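Local coordinates for sensory transduction histidine kinase, putative (Borrelia burgdorferi, PDB 5BWJ) that senses small molecules associated with tick feeding through this periplasmic domain of a hybrid histidine kinase, which probably autophosphorylates on histidine using ATP, at the interface of chains A and B. Coordinates in Å, arbitrary orientation; residue numbers count along the deposited sequence, not the author numbering. Chains: chain A/B, Sensory transduction histidine kinase, putative.

Contacts 1 and 2 are neighbouring patches of one two-fold symmetric interface between two copies of the sensor domain, the centres of their C-alpha atoms about 9 Å apart. B:Pro18 and B:Leu31 belong to both, and strand 84-95 of chain A supplies A:Ile89 to contact 1 and A:Ile91 to contact 2. Contact 1 is apolar packing, whereas contact 2 adds a hydrogen bond and water bridges around B:Glu29. The symmetry repeats each patch with the chains exchanged. The pairing may be a dimer used in the periplasm or a product of crystal packing.

Contact 1: the interface of chains A and B. Residues chain A 89, 182, 184; chain B 18-19, 31, 207, 210.
A:Ile89 holds CG1 anti to its carbonyl carbon (chi1 -62°) with the chain extended beyond it, and this sends the CD1 methyl out from strand 84-95 of chain A toward chain B. In B:Leu31 a chi1 of 55° folds CG back over the backbone and turns CD2 toward A:Ile89, while the backbone itself sets CB against A:Phe182. Both chains are periplasmic sensor domains of the Venus flytrap fold, and here they meet through hydrocarbon groups.

The A:Ile89 CD1 methyl lies over one face of the B:Phe19 ring, displaced toward its CZ end, 3.5 Å from CZ, and the two side chains cross at about a right angle. B:Leu210 approaches the same methyl with its CD2, 3.9 Å from A:Ile89 CD1, also at about a right angle. The other branch of A:Ile89 has its own partner: CG2 stands tip to tip with B:Leu31 CD2 at 3.7 Å. Beta-branching suits isoleucine to this place, since one residue of a strand can send two arms to different neighbours. B:Pro18, which follows a cis peptide bond, borders the group more loosely, its CG 4.3 Å from A:Ile89 CD1.

A:Phe182 offers a flat face. B:Leu31 CB sits over the centre of that ring, 3.5 Å above its plane, in a CH-pi contact, and the two side chains run past each other in opposite directions. Leucine fits here because its methylene can lie on an aromatic face while a methyl reaches the adjoining isoleucine.

Farther along, A:Ser184 at the start of strand 183-192 meets B:Phe207 of the 3-10 helix 206-209. Its OG hydroxyl lies 3.4 Å from CZ at the ring's tip, and its CB is 3.8 Å from that same B:Phe207 CZ. The small serine lets the phenylalanine tip come near the strand; its hydroxyl has no polar partner across this patch.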
ATOM      1  N   ILE A  89      -6.045   0.457   0.711  1.00 34.04           N
ATOM      2  CA  ILE A  89      -7.161   1.054  -0.008  1.00 34.27           C
ATOM      3  C   ILE A  89      -8.000  -0.060  -0.619  1.00 30.72           C
ATOM      4  O   ILE A  89      -7.472  -0.977  -1.245  1.00 30.63           O
ATOM      5  CB  ILE A  89      -6.676   2.027  -1.099  1.00 37.62           C
ATOM      6  CG1 ILE A  89      -5.910   3.186  -0.453  1.00 41.35           C
ATOM      7  CG2 ILE A  89      -7.858   2.557  -1.915  1.00 38.41           C
ATOM      8  CD1 ILE A  89      -5.257   4.136  -1.442  1.00 43.15           C
ATOM      9  N   PHE A 182     -13.701   3.215  -3.403  1.00 35.65           N
ATOM     10  CA  PHE A 182     -12.387   3.399  -2.798  1.00 34.56           C
ATOM     11  C   PHE A 182     -12.509   3.977  -1.401  1.00 35.47           C
ATOM     12  O   PHE A 182     -13.039   5.073  -1.218  1.00 35.44           O
ATOM     13  CB  PHE A 182     -11.515   4.311  -3.661  1.00 34.93           C
ATOM     14  CG  PHE A 182     -11.429   3.882  -5.093  1.00 35.60           C
ATOM     15  CD1 PHE A 182     -10.787   2.706  -5.440  1.00 36.45           C
ATOM     16  CD2 PHE A 182     -11.988   4.655  -6.095  1.00 37.63           C
ATOM     17  CE1 PHE A 182     -10.707   2.307  -6.761  1.00 37.75           C
ATOM     18  CE2 PHE A 182     -11.910   4.262  -7.418  1.00 39.74           C
ATOM     19  CZ  PHE A 182     -11.270   3.086  -7.750  1.00 39.50           C
ATOM     20  N   SER A 184     -10.233   4.333   2.476  1.00 38.38           N
ATOM     21  CA  SER A 184      -9.013   4.149   3.248  1.00 38.54           C
ATOM     22  C   SER A 184      -9.262   3.120   4.348  1.00 36.06           C
ATOM     23  O   SER A 184     -10.148   3.303   5.179  1.00 35.57           O
ATOM     24  CB  SER A 184      -8.547   5.474   3.851  1.00 43.45           C
ATOM     25  OG  SER A 184      -7.393   5.289   4.654  1.00 43.31           O
TER
ATOM     26  N   PRO B  18      -1.434   2.221  -5.561  1.00 31.25           N
ATOM     27  CA  PRO B  18      -2.400   1.992  -6.642  1.00 31.13           C
ATOM     28  C   PRO B  18      -3.017   3.279  -7.195  1.00 30.22           C
ATOM     29  O   PRO B  18      -4.017   3.218  -7.910  1.00 30.39           O
ATOM     30  CB  PRO B  18      -3.469   1.148  -5.954  1.00 30.35           C
ATOM     31  CG  PRO B  18      -3.516   1.728  -4.571  1.00 30.90           C
ATOM     32  CD  PRO B  18      -2.099   2.169  -4.244  1.00 32.22           C
ATOM     33  N   PHE B  19      -2.439   4.426  -6.857  1.00 29.88           N
ATOM     34  CA  PHE B  19      -2.995   5.710  -7.276  1.00 30.05           C
ATOM     35  C   PHE B  19      -2.860   5.923  -8.780  1.00 27.56           C
ATOM     36  O   PHE B  19      -3.802   6.362  -9.437  1.00 27.66           O
ATOM     37  CB  PHE B  19      -2.324   6.850  -6.509  1.00 31.14           C
ATOM     38  CG  PHE B  19      -2.650   6.852  -5.045  1.00 32.55           C
ATOM     39  CD1 PHE B  19      -3.740   7.561  -4.567  1.00 33.39           C
ATOM     40  CD2 PHE B  19      -1.883   6.126  -4.149  1.00 33.00           C
ATOM     41  CE1 PHE B  19      -4.050   7.556  -3.222  1.00 34.46           C
ATOM     42  CE2 PHE B  19      -2.188   6.116  -2.803  1.00 35.07           C
ATOM     43  CZ  PHE B  19      -3.274   6.832  -2.338  1.00 35.70           C
ATOM     44  N   LEU B  31      -6.611   4.891  -9.238  1.00 33.69           N
ATOM     45  CA  LEU B  31      -7.797   5.446  -8.598  1.00 36.48           C
ATOM     46  C   LEU B  31      -7.679   6.951  -8.352  1.00 33.71           C
ATOM     47  O   LEU B  31      -8.631   7.579  -7.888  1.00 34.22           O
ATOM     48  CB  LEU B  31      -8.062   4.721  -7.272  1.00 39.89           C
ATOM     49  CG  LEU B  31      -6.915   4.681  -6.258  1.00 42.67           C
ATOM     50  CD1 LEU B  31      -6.938   5.895  -5.349  1.00 42.92           C
ATOM     51  CD2 LEU B  31      -6.973   3.403  -5.440  1.00 43.21           C
ATOM     52  N   PHE B 207      -6.562  13.159   0.254  1.00 41.35           N
ATOM     53  CA  PHE B 207      -6.780  11.952   1.042  1.00 46.59           C
ATOM     54  C   PHE B 207      -8.153  11.943   1.709  1.00 47.32           C
ATOM     55  O   PHE B 207      -8.741  10.883   1.918  1.00 47.23           O
ATOM     56  CB  PHE B 207      -5.688  11.806   2.103  1.00 55.09           C
ATOM     57  CG  PHE B 207      -5.883  10.625   3.012  1.00 64.52           C
ATOM     58  CD1 PHE B 207      -5.494   9.357   2.615  1.00 66.24           C
ATOM     59  CD2 PHE B 207      -6.456  10.784   4.264  1.00 71.81           C
ATOM     60  CE1 PHE B 207      -5.673   8.269   3.448  1.00 69.93           C
ATOM     61  CE2 PHE B 207      -6.637   9.699   5.102  1.00 75.36           C
ATOM     62  CZ  PHE B 207      -6.245   8.440   4.694  1.00 74.06           C
ATOM     63  N   LEU B 210     -11.026  10.138   0.190  1.00 53.25           N
ATOM     64  CA  LEU B 210     -11.110   8.705   0.431  1.00 59.09           C
ATOM     65  C   LEU B 210     -11.871   8.492   1.731  1.00 71.15           C
ATOM     66  O   LEU B 210     -11.315   8.652   2.819  1.00 74.72           O
ATOM     67  CB  LEU B 210      -9.717   8.074   0.503  1.00 56.31           C
ATOM     68  CG  LEU B 210      -9.239   7.253  -0.698  1.00 55.88           C
ATOM     69  CD1 LEU B 210      -9.546   7.928  -2.023  1.00 56.81           C
ATOM     70  CD2 LEU B 210      -7.745   6.992  -0.572  1.00 55.58           C
TER

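Contact 2: the interface of chains A and B. Residues chain A 91, 159, 163, 174-176; chain B 17-18, 21, 29-31.
A:Ile176 gives its backbone N-H to the B:Glu29 carboxylate, 2.6 Å from N to OE2, in the polar part of the interface between two sensor domains. The hydrogen bond is fairly straight, 163° at the hydrogen, its donor well above the carboxylate plane. B:Glu29 CG, anti to the backbone N, carries the chain across, and a bend at chi2 turns the carboxylate toward A:Ile176 N; glutamate suits the place because its flexible arm ends in an acceptor. This glutamate can also bind magnesium, but none is bound here, and its carboxylate takes the partner's N-H and water 1.

Water 1 bridges B:Glu29 OE2 and A:Ile176 O, while water 2 lies 2.7 Å from A:Leu174 O and 3.0 Å from the phenol OH of B:Tyr21.

Among apolar contacts, the branched A:Ile176 sends its longer arm, CG1-CD1, to B:Glu29 CG, and CD1 meets B:Tyr21 OH at 3.2 Å, a van der Waals contact. A:Ile91 CD1 packs on B:Pro18 CB at 3.7 Å, and A:Cys159 CB lies 3.9 Å from B:Pro18 CG, proline's compact ring filling the place between them.

B:Phe17 turns its CE1 edge over the centre of the A:His163 ring, with the planes at 71°. Within chain B, the B:Tyr21 ring has B:Glu29 O off one face, toward the rim, and B:Phe17 CD1 over the centre of the other, which holds the phenol in place.

Chain A contributes strands 84-95 and 174-176 and helix 159-169; chain B fits residues 17-21 and the end of strand 28-29 against them.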
ATOM      1  N   ILE A  91     -10.214  -1.830  -3.241  1.00 31.27           N
ATOM      2  CA  ILE A  91     -10.335  -1.773  -4.694  1.00 31.17           C
ATOM      3  C   ILE A  91     -11.206  -2.916  -5.198  1.00 29.02           C
ATOM      4  O   ILE A  91     -11.136  -4.038  -4.697  1.00 27.58           O
ATOM      5  CB  ILE A  91      -8.953  -1.831  -5.383  1.00 31.53           C
ATOM      6  CG1 ILE A  91      -8.117  -0.613  -4.976  1.00 31.69           C
ATOM      7  CG2 ILE A  91      -9.106  -1.886  -6.910  1.00 31.41           C
ATOM      8  CD1 ILE A  91      -6.720  -0.587  -5.557  1.00 33.15           C
ATOM      9  N   CYS A 159      -5.767  -3.550  -1.875  1.00 31.43           N
ATOM     10  CA  CYS A 159      -5.212  -3.096  -3.150  1.00 30.46           C
ATOM     11  C   CYS A 159      -4.029  -3.947  -3.619  1.00 32.14           C
ATOM     12  O   CYS A 159      -4.061  -4.502  -4.716  1.00 32.38           O
ATOM     13  CB  CYS A 159      -4.789  -1.618  -3.060  1.00 32.12           C
ATOM     14  SG  CYS A 159      -3.697  -1.157  -1.670  1.00 40.44           S
ATOM     15  N   HIS A 163      -4.063  -7.935  -5.761  1.00 30.97           N
ATOM     16  CA  HIS A 163      -3.466  -7.741  -7.073  1.00 32.66           C
ATOM     17  C   HIS A 163      -2.283  -8.684  -7.229  1.00 31.77           C
ATOM     18  O   HIS A 163      -2.101  -9.308  -8.271  1.00 30.81           O
ATOM     19  CB  HIS A 163      -3.022  -6.290  -7.269  1.00 36.65           C
ATOM     20  CG  HIS A 163      -2.521  -5.996  -8.647  1.00 41.45           C
ATOM     21  ND1 HIS A 163      -3.283  -5.350  -9.595  1.00 44.12           N
ATOM     22  CD2 HIS A 163      -1.335  -6.271  -9.241  1.00 44.51           C
ATOM     23  CE1 HIS A 163      -2.588  -5.232 -10.712  1.00 47.54           C
ATOM     24  NE2 HIS A 163      -1.403  -5.784 -10.524  1.00 47.88           N
ATOM     25  N   LEU A 174      -5.562  -7.740 -14.212  1.00 40.26           N
ATOM     26  CA  LEU A 174      -6.621  -7.128 -13.423  1.00 38.08           C
ATOM     27  C   LEU A 174      -6.852  -5.686 -13.848  1.00 37.00           C
ATOM     28  O   LEU A 174      -5.908  -4.966 -14.170  1.00 37.30           O
ATOM     29  CB  LEU A 174      -6.280  -7.172 -11.934  1.00 38.81           C
ATOM     30  CG  LEU A 174      -6.855  -8.351 -11.150  1.00 41.79           C
ATOM     31  CD1 LEU A 174      -6.526  -9.668 -11.821  1.00 46.63           C
ATOM     32  CD2 LEU A 174      -6.334  -8.334  -9.722  1.00 39.66           C
ATOM     33  N   VAL A 175      -8.116  -5.275 -13.836  1.00 35.86           N
ATOM     34  CA  VAL A 175      -8.493  -3.899 -14.129  1.00 35.88           C
ATOM     35  C   VAL A 175      -9.227  -3.326 -12.921  1.00 33.95           C
ATOM     36  O   VAL A 175      -9.981  -4.035 -12.256  1.00 33.31           O
ATOM     37  CB  VAL A 175      -9.384  -3.807 -15.387  1.00 37.48           C
ATOM     38  CG1 VAL A 175      -9.725  -2.360 -15.706  1.00 38.46           C
ATOM     39  CG2 VAL A 175      -8.692  -4.460 -16.576  1.00 37.38           C
ATOM     40  N   ILE A 176      -8.992  -2.050 -12.636  1.00 33.25           N
ATOM     41  CA  ILE A 176      -9.677  -1.366 -11.546  1.00 35.07           C
ATOM     42  C   ILE A 176     -11.018  -0.815 -12.010  1.00 38.32           C
ATOM     43  O   ILE A 176     -11.103  -0.126 -13.027  1.00 39.18           O
ATOM     44  CB  ILE A 176      -8.826  -0.210 -10.976  1.00 36.33           C
ATOM     45  CG1 ILE A 176      -7.547  -0.761 -10.344  1.00 36.50           C
ATOM     46  CG2 ILE A 176      -9.623   0.589  -9.935  1.00 37.56           C
ATOM     47  CD1 ILE A 176      -6.576   0.307  -9.874  1.00 38.54           C
TER
ATOM     48  N   PHE B  17       1.670   3.067  -7.088  1.00 27.43           N
ATOM     49  CA  PHE B  17       0.617   2.072  -6.912  1.00 28.95           C
ATOM     50  C   PHE B  17      -0.091   2.289  -5.578  1.00 30.22           C
ATOM     51  O   PHE B  17       0.569   2.506  -4.565  1.00 31.18           O
ATOM     52  CB  PHE B  17       1.199   0.656  -6.975  1.00 30.13           C
ATOM     53  CG  PHE B  17       0.157  -0.433  -6.949  1.00 30.97           C
ATOM     54  CD1 PHE B  17      -0.279  -1.015  -8.129  1.00 32.75           C
ATOM     55  CD2 PHE B  17      -0.384  -0.874  -5.751  1.00 31.84           C
ATOM     56  CE1 PHE B  17      -1.235  -2.015  -8.114  1.00 33.65           C
ATOM     57  CE2 PHE B  17      -1.341  -1.872  -5.730  1.00 32.10           C
ATOM     58  CZ  PHE B  17      -1.766  -2.445  -6.915  1.00 33.27           C
ATOM     59  N   PRO B  18      -1.434   2.221  -5.561  1.00 31.25           N
ATOM     60  CA  PRO B  18      -2.400   1.992  -6.642  1.00 31.13           C
ATOM     61  C   PRO B  18      -3.017   3.279  -7.195  1.00 30.22           C
ATOM     62  O   PRO B  18      -4.017   3.218  -7.910  1.00 30.39           O
ATOM     63  CB  PRO B  18      -3.469   1.148  -5.954  1.00 30.35           C
ATOM     64  CG  PRO B  18      -3.516   1.728  -4.571  1.00 30.90           C
ATOM     65  CD  PRO B  18      -2.099   2.169  -4.244  1.00 32.22           C
ATOM     66  N   TYR B  21      -0.431   3.948 -12.156  1.00 31.87           N
ATOM     67  CA  TYR B  21       0.650   3.074 -12.593  1.00 32.38           C
ATOM     68  C   TYR B  21       0.380   2.549 -13.997  1.00 33.42           C
ATOM     69  O   TYR B  21      -0.764   2.518 -14.444  1.00 35.95           O
ATOM     70  CB  TYR B  21       0.826   1.910 -11.617  1.00 31.98           C
ATOM     71  CG  TYR B  21      -0.426   1.087 -11.405  1.00 33.26           C
ATOM     72  CD1 TYR B  21      -1.390   1.478 -10.484  1.00 33.37           C
ATOM     73  CD2 TYR B  21      -0.641  -0.082 -12.122  1.00 35.00           C
ATOM     74  CE1 TYR B  21      -2.533   0.728 -10.285  1.00 33.37           C
ATOM     75  CE2 TYR B  21      -1.783  -0.838 -11.930  1.00 35.61           C
ATOM     76  CZ  TYR B  21      -2.725  -0.429 -11.010  1.00 34.87           C
ATOM     77  OH  TYR B  21      -3.862  -1.179 -10.816  1.00 34.91           O
ATOM     78  N   GLU B  29      -3.351   3.100 -15.327  1.00 44.20           N
ATOM     79  CA  GLU B  29      -4.454   2.658 -14.491  1.00 43.26           C
ATOM     80  C   GLU B  29      -4.279   3.239 -13.093  1.00 37.55           C
ATOM     81  O   GLU B  29      -3.161   3.536 -12.681  1.00 35.28           O
ATOM     82  CB  GLU B  29      -4.504   1.130 -14.443  1.00 49.68           C
ATOM     83  CG  GLU B  29      -5.650   0.572 -13.619  1.00 54.06           C
ATOM     84  CD  GLU B  29      -6.415  -0.511 -14.345  1.00 59.83           C
ATOM     85  OE1 GLU B  29      -5.784  -1.333 -15.044  1.00 64.77           O
ATOM     86  OE2 GLU B  29      -7.656  -0.532 -14.223  1.00 59.18           O
ATOM     87  N   GLY B  30      -5.378   3.407 -12.365  1.00 35.68           N
ATOM     88  CA  GLY B  30      -5.305   3.912 -11.008  1.00 34.25           C
ATOM     89  C   GLY B  30      -6.591   4.543 -10.521  1.00 33.53           C
ATOM     90  O   GLY B  30      -7.540   4.723 -11.286  1.00 34.76           O
ATOM     91  N   LEU B  31      -6.611   4.891  -9.238  1.00 33.69           N
ATOM     92  CA  LEU B  31      -7.797   5.446  -8.598  1.00 36.48           C
ATOM     93  C   LEU B  31      -7.679   6.951  -8.352  1.00 33.71           C
ATOM     94  O   LEU B  31      -8.631   7.579  -7.888  1.00 34.22           O
ATOM     95  CB  LEU B  31      -8.062   4.721  -7.272  1.00 39.89           C
ATOM     96  CG  LEU B  31      -6.915   4.681  -6.258  1.00 42.67           C
ATOM     97  CD1 LEU B  31      -6.938   5.895  -5.349  1.00 42.92           C
ATOM     98  CD2 LEU B  31      -6.973   3.403  -5.440  1.00 43.21           C
TER
HETATM   99  O   HOH W   1      -9.159   1.446 -14.446  1.00 48.08           O
HETATM  100  O   HOH W   2      -4.234  -3.398 -12.785  1.00 64.03           O